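PDB 6DHT: xyloglucan-specific endo-beta-1,4-glucanase BoGH9A from Bacteroides ovatus, which hydrolyses internal beta-1,4-glucosidic linkages in the backbone of xyloglucan, releasing xyloglucan oligosaccharides. Local coordinates for residues 214-219 against 287-292; 44-47 against 52-55; 537-540 against 546-549; 231-236 against 304-309. All coordinates share one frame; numbering follows the deposited sequence.

Contact 1 of 4, residues 214-219 against 287-292; sequences LLDEMQ and EDYPGF. With CA (calcium ion), chain D.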
loop_
_atom_site.group_PDB
_atom_site.type_symbol
_atom_site.label_atom_id
_atom_site.label_comp_id
_atom_site.label_asym_id
_atom_site.label_seq_id
_atom_site.Cartn_x
_atom_site.Cartn_y
_atom_site.Cartn_z
ATOM N N LEU A 214 -12.013 -8.119 -1.803
ATOM C CA LEU A 214 -10.720 -7.852 -1.173
ATOM C C LEU A 214 -10.174 -9.115 -0.527
ATOM O O LEU A 214 -8.983 -9.416 -0.679
ATOM C CB LEU A 214 -10.774 -6.704 -0.172
ATOM C CG LEU A 214 -9.442 -6.353 0.502
ATOM C CD1 LEU A 214 -9.435 -4.849 0.793
ATOM C CD2 LEU A 214 -9.176 -7.132 1.746
ATOM N N LEU A 215 -11.021 -9.872 0.180
ATOM C CA LEU A 215 -10.558 -11.089 0.827
ATOM C C LEU A 215 -10.239 -12.178 -0.191
ATOM O O LEU A 215 -9.273 -12.906 -0.002
ATOM C CB LEU A 215 -11.595 -11.609 1.807
ATOM C CG LEU A 215 -11.838 -10.747 3.041
ATOM C CD1 LEU A 215 -12.810 -11.461 4.007
ATOM C CD2 LEU A 215 -10.551 -10.354 3.767
ATOM N N ASP A 216 -11.011 -12.283 -1.271
ATOM C CA ASP A 216 -10.622 -13.212 -2.346
ATOM C C ASP A 216 -9.209 -12.935 -2.825
ATOM O O ASP A 216 -8.385 -13.852 -3.026
ATOM C CB ASP A 216 -11.547 -13.150 -3.544
ATOM C CG ASP A 216 -12.957 -13.639 -3.241
ATOM O OD1 ASP A 216 -13.125 -14.754 -2.687
ATOM O OD2 ASP A 216 -13.882 -12.889 -3.585
ATOM N N GLU A 217 -8.921 -11.662 -3.051
ATOM C CA GLU A 217 -7.608 -11.305 -3.550
ATOM C C GLU A 217 -6.510 -11.650 -2.544
ATOM O O GLU A 217 -5.498 -12.254 -2.913
ATOM C CB GLU A 217 -7.533 -9.826 -3.944
ATOM C CG GLU A 217 -6.266 -9.488 -4.752
ATOM C CD GLU A 217 -6.201 -10.272 -6.060
ATOM O OE1 GLU A 217 -7.189 -10.219 -6.831
ATOM O OE2 GLU A 217 -5.186 -10.984 -6.291
ATOM N N MET A 218 -6.721 -11.296 -1.277
ATOM C CA MET A 218 -5.747 -11.626 -0.272
ATOM C C MET A 218 -5.515 -13.119 -0.257
ATOM O O MET A 218 -4.381 -13.559 -0.127
ATOM C CB MET A 218 -6.162 -11.148 1.128
ATOM C CG MET A 218 -6.522 -9.663 1.265
ATOM S SD MET A 218 -5.223 -8.501 0.811
ATOM C CE MET A 218 -5.721 -8.078 -0.849
ATOM N N GLN A 219 -6.596 -13.896 -0.347
ATOM C CA GLN A 219 -6.459 -15.346 -0.219
ATOM C C GLN A 219 -5.589 -15.925 -1.314
ATOM O O GLN A 219 -4.900 -16.929 -1.095
ATOM C CB GLN A 219 -7.835 -16.015 -0.226
ATOM C CG GLN A 219 -7.989 -17.118 0.836
ATOM C CD GLN A 219 -7.248 -18.426 0.528
ATOM O OE1 GLN A 219 -7.277 -18.945 -0.597
ATOM N NE2 GLN A 219 -6.571 -18.956 1.536
ATOM N N GLU A 287 -17.792 -21.356 3.293
ATOM C CA GLU A 287 -18.379 -21.798 2.038
ATOM C C GLU A 287 -17.388 -21.737 0.892
ATOM O O GLU A 287 -17.206 -22.703 0.153
ATOM C CB GLU A 287 -19.628 -20.980 1.705
ATOM C CG GLU A 287 -20.234 -21.317 0.357
ATOM C CD GLU A 287 -21.521 -20.555 0.071
ATOM O OE1 GLU A 287 -21.817 -19.574 0.787
ATOM O OE2 GLU A 287 -22.241 -20.947 -0.871
ATOM N N ASP A 288 -16.724 -20.597 0.748
ATOM C CA ASP A 288 -15.793 -20.412 -0.351
ATOM C C ASP A 288 -14.372 -20.812 0.020
ATOM O O ASP A 288 -13.572 -21.157 -0.847
ATOM C CB ASP A 288 -15.828 -18.940 -0.787
ATOM C CG ASP A 288 -17.115 -18.566 -1.509
ATOM O OD1 ASP A 288 -17.743 -19.431 -2.168
ATOM O OD2 ASP A 288 -17.531 -17.395 -1.410
ATOM N N TYR A 289 -14.050 -20.749 1.303
ATOM C CA TYR A 289 -12.712 -21.110 1.774
ATOM C C TYR A 289 -12.750 -22.129 2.909
ATOM O O TYR A 289 -12.331 -21.857 4.030
ATOM C CB TYR A 289 -11.923 -19.835 2.138
ATOM C CG TYR A 289 -11.752 -18.951 0.923
ATOM C CD1 TYR A 289 -10.759 -19.206 -0.008
ATOM C CD2 TYR A 289 -12.632 -17.910 0.670
ATOM C CE1 TYR A 289 -10.628 -18.451 -1.142
ATOM C CE2 TYR A 289 -12.501 -17.133 -0.472
ATOM C CZ TYR A 289 -11.494 -17.410 -1.373
ATOM O OH TYR A 289 -11.332 -16.668 -2.525
ATOM N N PRO A 290 -13.229 -23.341 2.592
ATOM C CA PRO A 290 -13.431 -24.342 3.646
ATOM C C PRO A 290 -12.135 -24.730 4.338
ATOM O O PRO A 290 -11.153 -25.060 3.677
ATOM C CB PRO A 290 -14.019 -25.534 2.881
ATOM C CG PRO A 290 -13.652 -25.321 1.462
ATOM C CD PRO A 290 -13.653 -23.833 1.272
ATOM N N GLY A 291 -12.127 -24.649 5.661
ATOM C CA GLY A 291 -10.984 -25.060 6.438
ATOM C C GLY A 291 -9.870 -24.048 6.585
ATOM O O GLY A 291 -8.943 -24.260 7.362
ATOM N N PHE A 292 -9.933 -22.931 5.866
ATOM C CA PHE A 292 -8.789 -22.024 5.894
ATOM C C PHE A 292 -8.592 -21.343 7.257
ATOM O O PHE A 292 -7.476 -21.231 7.758
ATOM C CB PHE A 292 -8.895 -20.993 4.768
ATOM C CG PHE A 292 -7.836 -19.932 4.823
ATOM C CD1 PHE A 292 -6.494 -20.251 4.755
ATOM C CD2 PHE A 292 -8.199 -18.606 4.949
ATOM C CE1 PHE A 292 -5.539 -19.274 4.839
ATOM C CE2 PHE A 292 -7.239 -17.614 5.001
ATOM C CZ PHE A 292 -5.923 -17.942 4.955
HETATM CA CA CA D . -16.034 -12.298 -4.121
HETATM O O HOH W 1 -8.932 -16.401 -3.795
HETATM O O HOH W 2 -18.297 -11.721 -4.479
#

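Contact 2 of 4, residues 44-47 against 52-55; sequences VIWD and EQVF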
loop_
_atom_site.group_PDB
_atom_site.type_symbol
_atom_site.label_atom_id
_atom_site.label_comp_id
_atom_site.label_asym_id
_atom_site.label_seq_id
_atom_site.Cartn_x
_atom_site.Cartn_y
_atom_site.Cartn_z
ATOM N N VAL A 44 -11.379 32.193 -11.050
ATOM C CA VAL A 44 -12.828 32.087 -11.192
ATOM C C VAL A 44 -13.215 30.636 -11.486
ATOM O O VAL A 44 -12.531 29.941 -12.232
ATOM C CB VAL A 44 -13.355 33.006 -12.328
ATOM C CG1 VAL A 44 -14.855 32.934 -12.431
ATOM C CG2 VAL A 44 -12.917 34.435 -12.081
ATOM N N ILE A 45 -14.311 30.194 -10.879
ATOM C CA ILE A 45 -14.901 28.912 -11.218
ATOM C C ILE A 45 -16.178 29.150 -12.020
ATOM O O ILE A 45 -17.041 29.934 -11.603
ATOM C CB ILE A 45 -15.254 28.109 -9.941
ATOM C CG1 ILE A 45 -14.023 27.994 -9.014
ATOM C CG2 ILE A 45 -15.853 26.749 -10.298
ATOM C CD1 ILE A 45 -12.840 27.284 -9.597
ATOM N N TRP A 46 -16.281 28.470 -13.163
ATOM C CA TRP A 46 -17.475 28.500 -14.010
ATOM C C TRP A 46 -18.150 27.142 -14.110
ATOM O O TRP A 46 -17.475 26.121 -14.159
ATOM C CB TRP A 46 -17.072 28.902 -15.432
ATOM C CG TRP A 46 -16.418 30.229 -15.527
ATOM C CD1 TRP A 46 -15.085 30.488 -15.530
ATOM C CD2 TRP A 46 -17.077 31.493 -15.630
ATOM N NE1 TRP A 46 -14.869 31.845 -15.632
ATOM C CE2 TRP A 46 -16.081 32.480 -15.684
ATOM C CE3 TRP A 46 -18.416 31.882 -15.657
ATOM C CZ2 TRP A 46 -16.378 33.839 -15.781
ATOM C CZ3 TRP A 46 -18.710 33.232 -15.757
ATOM C CH2 TRP A 46 -17.694 34.190 -15.814
ATOM N N ASP A 47 -19.472 27.123 -14.161
ATOM C CA ASP A 47 -20.206 25.900 -14.458
ATOM C C ASP A 47 -19.939 25.577 -15.928
ATOM O O ASP A 47 -20.203 26.402 -16.808
ATOM C CB ASP A 47 -21.701 26.102 -14.173
ATOM C CG ASP A 47 -22.537 24.847 -14.403
ATOM O OD1 ASP A 47 -22.377 24.188 -15.446
ATOM O OD2 ASP A 47 -23.384 24.520 -13.535
ATOM N N GLU A 52 -22.430 29.586 -16.173
ATOM C CA GLU A 52 -22.644 30.480 -15.042
ATOM C C GLU A 52 -21.396 30.655 -14.208
ATOM O O GLU A 52 -20.657 29.696 -13.967
ATOM C CB GLU A 52 -23.744 29.948 -14.125
ATOM C CG GLU A 52 -25.156 30.282 -14.548
ATOM C CD GLU A 52 -26.128 30.186 -13.391
ATOM O OE1 GLU A 52 -25.928 30.898 -12.382
ATOM O OE2 GLU A 52 -27.087 29.397 -13.488
ATOM N N GLN A 53 -21.163 31.876 -13.751
ATOM C CA GLN A 53 -20.126 32.126 -12.768
ATOM C C GLN A 53 -20.573 31.543 -11.431
ATOM O O GLN A 53 -21.716 31.751 -10.997
ATOM C CB GLN A 53 -19.861 33.617 -12.617
ATOM C CG GLN A 53 -18.596 33.901 -11.874
ATOM C CD GLN A 53 -18.482 35.342 -11.474
ATOM O OE1 GLN A 53 -18.980 35.743 -10.422
ATOM N NE2 GLN A 53 -17.809 36.129 -12.296
ATOM N N VAL A 54 -19.673 30.803 -10.783
ATOM C CA VAL A 54 -20.028 30.041 -9.590
ATOM C C VAL A 54 -19.258 30.527 -8.358
ATOM O O VAL A 54 -19.762 30.457 -7.232
ATOM C CB VAL A 54 -19.803 28.526 -9.859
ATOM C CG1 VAL A 54 -19.728 27.741 -8.578
ATOM C CG2 VAL A 54 -20.927 27.989 -10.730
ATOM N N PHE A 55 -18.047 31.021 -8.577
ATOM C CA PHE A 55 -17.160 31.436 -7.497
ATOM C C PHE A 55 -16.028 32.309 -8.034
ATOM O O PHE A 55 -15.511 32.071 -9.117
ATOM C CB PHE A 55 -16.550 30.190 -6.816
ATOM C CG PHE A 55 -15.731 30.504 -5.587
ATOM C CD1 PHE A 55 -16.324 30.535 -4.337
ATOM C CD2 PHE A 55 -14.377 30.745 -5.676
ATOM C CE1 PHE A 55 -15.578 30.823 -3.209
ATOM C CE2 PHE A 55 -13.635 31.042 -4.542
ATOM C CZ PHE A 55 -14.241 31.067 -3.315
#

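Contact 3 of 4, residues 537-540 against 546-549; sequences YVDT and SNEV. With IMD (imidazole), chain B.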
loop_
_atom_site.group_PDB
_atom_site.type_symbol
_atom_site.label_atom_id
_atom_site.label_comp_id
_atom_site.label_asym_id
_atom_site.label_seq_id
_atom_site.Cartn_x
_atom_site.Cartn_y
_atom_site.Cartn_z
ATOM N N TYR A 537 11.813 12.992 -10.459
ATOM C CA TYR A 537 10.959 11.911 -10.929
ATOM C C TYR A 537 11.086 11.857 -12.457
ATOM O O TYR A 537 11.025 12.894 -13.111
ATOM C CB TYR A 537 9.477 12.163 -10.495
ATOM C CG TYR A 537 8.528 11.241 -11.214
ATOM C CD1 TYR A 537 8.434 9.907 -10.845
ATOM C CD2 TYR A 537 7.773 11.677 -12.292
ATOM C CE1 TYR A 537 7.637 9.041 -11.528
ATOM C CE2 TYR A 537 6.984 10.798 -13.009
ATOM C CZ TYR A 537 6.901 9.484 -12.590
ATOM O OH TYR A 537 6.149 8.580 -13.301
ATOM N N VAL A 538 11.272 10.658 -12.982
ATOM C CA VAL A 538 11.241 10.422 -14.419
ATOM C C VAL A 538 10.327 9.249 -14.763
ATOM O O VAL A 538 10.435 8.178 -14.193
ATOM C CB VAL A 538 12.681 10.143 -15.012
ATOM C CG1 VAL A 538 13.483 11.417 -15.016
ATOM C CG2 VAL A 538 13.399 9.040 -14.257
ATOM N N ASP A 539 9.466 9.482 -15.753
ATOM C CA ASP A 539 8.562 8.453 -16.238
ATOM C C ASP A 539 9.228 7.667 -17.376
ATOM O O ASP A 539 8.898 7.833 -18.559
ATOM C CB ASP A 539 7.254 9.097 -16.668
ATOM C CG ASP A 539 6.221 8.083 -17.130
ATOM O OD1 ASP A 539 6.301 6.909 -16.709
ATOM O OD2 ASP A 539 5.337 8.519 -17.922
ATOM N N THR A 540 10.177 6.827 -16.985
ATOM C CA THR A 540 10.837 5.931 -17.916
ATOM C C THR A 540 10.961 4.560 -17.275
ATOM O O THR A 540 11.072 4.444 -16.046
ATOM C CB THR A 540 12.232 6.487 -18.345
ATOM O OG1 THR A 540 13.077 6.606 -17.192
ATOM C CG2 THR A 540 12.120 7.831 -19.035
ATOM N N SER A 546 12.662 5.951 -9.216
ATOM C CA SER A 546 11.497 6.852 -9.100
ATOM C C SER A 546 10.186 6.331 -9.677
ATOM O O SER A 546 9.118 6.916 -9.381
ATOM C CB SER A 546 11.795 8.236 -9.730
ATOM O OG SER A 546 11.680 8.240 -11.161
ATOM N N ASN A 547 10.242 5.278 -10.484
ATOM C CA ASN A 547 9.063 4.848 -11.251
ATOM C C ASN A 547 8.741 3.354 -11.083
ATOM O O ASN A 547 8.069 2.772 -11.917
ATOM C CB ASN A 547 9.251 5.199 -12.748
ATOM C CG ASN A 547 7.970 5.611 -13.417
ATOM O OD1 ASN A 547 7.061 6.171 -12.778
ATOM N ND2 ASN A 547 7.907 5.442 -14.741
ATOM N N GLU A 548 9.247 2.747 -10.013
ATOM C CA GLU A 548 8.968 1.359 -9.658
ATOM C C GLU A 548 7.527 1.221 -9.118
ATOM O O GLU A 548 6.928 2.202 -8.684
ATOM C CB GLU A 548 9.998 0.903 -8.605
ATOM C CG GLU A 548 9.742 -0.365 -7.811
ATOM C CD GLU A 548 9.890 -1.660 -8.558
ATOM O OE1 GLU A 548 9.705 -1.704 -9.795
ATOM O OE2 GLU A 548 10.076 -2.678 -7.853
ATOM N N VAL A 549 6.981 0.020 -9.244
ATOM C CA VAL A 549 5.671 -0.288 -8.649
ATOM C C VAL A 549 5.865 -1.478 -7.727
ATOM O O VAL A 549 6.811 -2.241 -7.857
ATOM C CB VAL A 549 4.610 -0.599 -9.742
ATOM C CG1 VAL A 549 4.433 0.602 -10.666
ATOM C CG2 VAL A 549 4.984 -1.873 -10.536
HETATM N N1 IMD B . 9.885 -2.610 -5.180
HETATM C C2 IMD B . 9.950 -3.703 -4.388
HETATM N N3 IMD B . 9.631 -3.318 -3.129
HETATM C C4 IMD B . 9.388 -1.989 -3.130
HETATM C C5 IMD B . 9.549 -1.540 -4.432
#

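Contact 4 of 4, residues 231-236 against 304-309; sequences PEDGGV and YAWAEK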
loop_
_atom_site.group_PDB
_atom_site.type_symbol
_atom_site.label_atom_id
_atom_site.label_comp_id
_atom_site.label_asym_id
_atom_site.label_seq_id
_atom_site.Cartn_x
_atom_site.Cartn_y
_atom_site.Cartn_z
ATOM N N PRO A 231 6.685 -27.996 6.969
ATOM C CA PRO A 231 5.675 -28.715 7.753
ATOM C C PRO A 231 6.225 -29.371 9.011
ATOM O O PRO A 231 5.433 -29.812 9.835
ATOM C CB PRO A 231 5.169 -29.785 6.786
ATOM C CG PRO A 231 6.292 -29.990 5.836
ATOM C CD PRO A 231 6.946 -28.663 5.680
ATOM N N GLU A 232 7.545 -29.409 9.163
ATOM C CA GLU A 232 8.138 -29.952 10.378
ATOM C C GLU A 232 8.312 -28.864 11.425
ATOM O O GLU A 232 7.492 -28.754 12.340
ATOM C CB GLU A 232 9.468 -30.642 10.072
ATOM C CG GLU A 232 9.330 -31.854 9.157
ATOM C CD GLU A 232 8.339 -32.883 9.684
ATOM O OE1 GLU A 232 8.474 -33.297 10.855
ATOM O OE2 GLU A 232 7.416 -33.269 8.929
ATOM N N ASP A 233 9.345 -28.039 11.287
ATOM C CA ASP A 233 9.694 -27.105 12.356
ATOM C C ASP A 233 8.854 -25.819 12.403
ATOM O O ASP A 233 8.995 -25.032 13.336
ATOM C CB ASP A 233 11.176 -26.748 12.298
ATOM C CG ASP A 233 11.535 -25.902 11.097
ATOM O OD1 ASP A 233 10.663 -25.664 10.229
ATOM O OD2 ASP A 233 12.706 -25.475 11.023
ATOM N N GLY A 234 7.998 -25.606 11.406
ATOM C CA GLY A 234 7.110 -24.443 11.406
ATOM C C GLY A 234 7.729 -23.160 10.865
ATOM O O GLY A 234 7.046 -22.139 10.770
ATOM N N GLY A 235 9.012 -23.189 10.519
ATOM C CA GLY A 235 9.682 -22.014 9.995
ATOM C C GLY A 235 9.220 -21.693 8.585
ATOM O O GLY A 235 8.578 -22.513 7.924
ATOM N N VAL A 236 9.489 -20.469 8.164
ATOM C CA VAL A 236 8.965 -19.934 6.900
ATOM C C VAL A 236 10.120 -19.385 6.068
ATOM O O VAL A 236 10.895 -18.563 6.542
ATOM C CB VAL A 236 7.896 -18.847 7.165
ATOM C CG1 VAL A 236 7.336 -18.274 5.855
ATOM C CG2 VAL A 236 6.782 -19.408 7.994
ATOM N N TYR A 304 5.000 -18.729 14.925
ATOM C CA TYR A 304 5.416 -17.911 16.040
ATOM C C TYR A 304 6.358 -18.712 16.956
ATOM O O TYR A 304 7.380 -18.195 17.411
ATOM C CB TYR A 304 4.174 -17.418 16.798
ATOM C CG TYR A 304 4.483 -16.425 17.880
ATOM C CD1 TYR A 304 4.745 -16.844 19.176
ATOM C CD2 TYR A 304 4.494 -15.061 17.617
ATOM C CE1 TYR A 304 5.038 -15.948 20.164
ATOM C CE2 TYR A 304 4.785 -14.150 18.606
ATOM C CZ TYR A 304 5.051 -14.602 19.883
ATOM O OH TYR A 304 5.344 -13.705 20.875
ATOM N N ALA A 305 6.000 -19.967 17.194
ATOM C CA ALA A 305 6.851 -20.865 17.973
ATOM C C ALA A 305 8.260 -20.937 17.378
ATOM O O ALA A 305 9.254 -20.816 18.101
ATOM C CB ALA A 305 6.226 -22.232 18.046
ATOM N N TRP A 306 8.354 -21.111 16.062
ATOM C CA TRP A 306 9.658 -21.150 15.414
ATOM C C TRP A 306 10.416 -19.860 15.672
ATOM O O TRP A 306 11.591 -19.880 16.005
ATOM C CB TRP A 306 9.523 -21.406 13.909
ATOM C CG TRP A 306 10.841 -21.612 13.192
ATOM C CD1 TRP A 306 11.412 -22.810 12.843
ATOM C CD2 TRP A 306 11.742 -20.596 12.740
ATOM N NE1 TRP A 306 12.598 -22.592 12.199
ATOM C CE2 TRP A 306 12.832 -21.245 12.125
ATOM C CE3 TRP A 306 11.738 -19.203 12.799
ATOM C CZ2 TRP A 306 13.900 -20.544 11.576
ATOM C CZ3 TRP A 306 12.784 -18.515 12.260
ATOM C CH2 TRP A 306 13.859 -19.182 11.649
ATOM N N ALA A 307 9.746 -18.715 15.520
ATOM C CA ALA A 307 10.397 -17.445 15.742
ATOM C C ALA A 307 10.916 -17.264 17.179
ATOM O O ALA A 307 11.959 -16.638 17.393
ATOM C CB ALA A 307 9.436 -16.308 15.383
ATOM N N GLU A 308 10.159 -17.755 18.149
ATOM C CA GLU A 308 10.598 -17.720 19.543
ATOM C C GLU A 308 11.914 -18.477 19.726
ATOM O O GLU A 308 12.787 -18.044 20.471
ATOM C CB GLU A 308 9.547 -18.344 20.455
ATOM C CG GLU A 308 8.382 -17.451 20.788
ATOM C CD GLU A 308 7.419 -18.136 21.740
ATOM O OE1 GLU A 308 6.862 -19.183 21.355
ATOM O OE2 GLU A 308 7.237 -17.640 22.869
ATOM N N LYS A 309 12.037 -19.607 19.045
ATOM C CA LYS A 309 13.255 -20.420 19.133
ATOM C C LYS A 309 14.419 -19.768 18.390
ATOM O O LYS A 309 15.578 -19.977 18.741
ATOM C CB LYS A 309 13.010 -21.830 18.588
ATOM C CG LYS A 309 11.993 -22.634 19.386
ATOM C CD LYS A 309 12.029 -24.109 19.027
ATOM C CE LYS A 309 10.633 -24.743 19.094
ATOM N NZ LYS A 309 9.839 -24.549 17.824
#

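Contact 1 of 4, residues 214-219 against 287-292
Tyr289, in the loop before helix 292-309, and Phe292, the first residue of that helix, pack on Asp216 and Gln219 of helix 213-226, a buried contact beside a calcium ion. The phenol hydroxyl donates to Asp216, with 2.6 Å between Tyr289 OH and Asp216 OD1, and uses the oxygen's anti lone pair. The other oxygen, Asp216 OD2, binds the calcium at 2.3 Å, so each carboxylate oxygen has its own partner. A water that donates both to Tyr289 OH and to the backbone O of Asp216 ties the phenol to the helix a second time. Gln219 slides past the tyrosine, its CG lying over one ring face, 3.6 Å from Tyr289 CE1. A bend at chi2 (-74°) then carries the amide to Phe292, where Gln219 NE2 sits 3.3 Å above the plane and over the centre of the ring, the amide steeply inclined at 73° to it. Glu206, Asn209, Thr211 and Asp213 complete the protein ligands of the calcium, and the Asp288 carboxylate hydrogen-bonds to His210 and Thr211. Farther along, Phe292 reaches Leu222 and Leu226 of helix 213-226, whereas Leu214 and Met218 turn to helix 105-117 and Met218 also to helix 176-192.

Contact 2 of 4, residues 44-47 against 52-55
Ile45 and Phe55 form the tight end of this hairpin contact between strands 42-47 and 53-58. Ile45 N donates almost straight (168°) to Phe55 O at 2.8 Å, and on the same face of the sheet the two side chains meet at their roots, with 4.0 Å between Ile45 CB and Phe55 CB. This face is turned inward: Ile45 packs on Tyr86 and Leu88 of strand 84-90, and both residues touch Phe77. Beside it the register slips by one residue, because Val54 and Phe55 both face Ile45. Ile45 O takes a good bond from Val54 N at 2.9 Å and a weak one from Phe55 N at 3.4 Å. This is a classic beta bulge, here in an edge strand of the N-terminal Ig-like domain, and the helix-like psi of Val54 (-31°) is part of its signature. Val54 CG2 reaches across the strands to Asp47 CB, 4.0 Å away. The opposite face is the one on the solvent side, with Gln53 exposed and Trp46 partly so. There the aliphatic part of Gln53 lies across Trp46, its CG 4.2 Å from the centroid of the six-membered ring in a CH-pi contact, and Val44 CG1 rests over the same indole face, also offset toward the rim. At the turn, Asp47 N is bonded to Glu52 O at 2.8 Å, while the Glu52 carboxylate leads away from the partner strand and Asp47 OD1 accepts from the backbone N of Val49 and of Ser50.

Contact 3 of 4, residues 537-540 against 546-549
Asn547 sets its amide between Tyr537 and Asp539, using the oxygen for one and the nitrogen for the other. The tyrosine ring stands at 78° to the amide, and Tyr537 OH donates to Asn547 OD1 at 2.6 Å. The donor sits above the carbonyl plane, 46° out of it. On the other end, Asn547 ND2 donates to Asp539 OD1 at 2.9 Å, meeting the anti lone pair of a carboxylate turned almost perpendicular to the amide. With a leucine here, Tyr537 OH would probably be left without this acceptor and Asp539 OD1 would lose one of the donors that hold its carboxylate. Backbone N-H groups of Lys494 and His495 also bind Asp539, a predicted active-site residue. Ser546 OG, set between its own N and carbonyl carbon (chi1 80°), takes a nearly straight bond from Val538 N at 3.1 Å and is also hydrogen-bonded to Ser543 OG. Glu548, the predicted proton donor, points away from segment 537-540, and its OE2 accepts from N1 of a bound imidazole, probably from the crystallisation liquor, at 2.7 Å. The contact joins loop 537-540 to the end of the short, weakly bonded helix 544-547, ahead of helix 551-567; Ser546 and Asn547 have backbone hydrogen bonds to Gly517 and His497 respectively, and Tyr537 packs edge-to-face with Phe482 and Tyr484 from the loop before helix 499-503.

Contact 4 of 4, residues 231-236 against 304-309
Asp233 is where segment 231-236 first meets Trp306, near the C-terminal end of helix 292-309. Its CG lies between the backbone N and the carbonyl carbon (chi1 69°), which brings the carboxylate alongside the indole with their planes 74° apart. Trp306 NE1 gives Asp233 OD2 a weak hydrogen bond, 3.1 Å long and bent to 130°; the stronger partner of this oxygen is Lys263, in a salt bridge. Asp233 OD1 turns back on its own segment and accepts from Gly235 N at 3.0 Å, the donor approaching from above the carboxylate plane. Replacing the Asp233 side chain by that of an alanine would probably leave Gly235 N without this acceptor, and Lys263 and the indole N-H without their carboxylate. Asp233 O lies in the plane of the indole, 3.3 Å from Trp306 CD1. Gly234 follows with a positive phi, its C 3.9 Å from Trp306 CB. Gly235 then passes over the indole: its CA stands 3.4 Å from the centroid of the five-membered ring in a CH-pi contact, and a beta carbon there would collide with Trp306 NE1. Trp306 also stacks with His310 and touches Ala268 of helix 265-281. The arrangement is an Asx turn whose last residue, Gly235, packs on the tryptophan face, joining a loop to a helix of the (alpha/alpha)6 barrel characteristic of family 9 glycoside hydrolases.

In the fold
Contacts 1, 3 and 4 belong to the family 9 catalytic domain, whereas contact 2 lies in the N-terminal Ig-like domain, its centre 64 Å from that of contact 4. Contacts 1 and 4 join the same two parts of the chain: the first pairs helix 213-226 with the start of helix 292-309, the second the loop after the former with the end of the latter. Their centres are 24 Å apart, and their segments alternate along the sequence. Contact 3 holds the predicted active-site residues Asp539 and Glu548, while contact 1 holds a calcium ligand; the nearest atoms of contacts 1 and 3 are about 14 Å apart, those of contacts 3 and 4 about 21 Å.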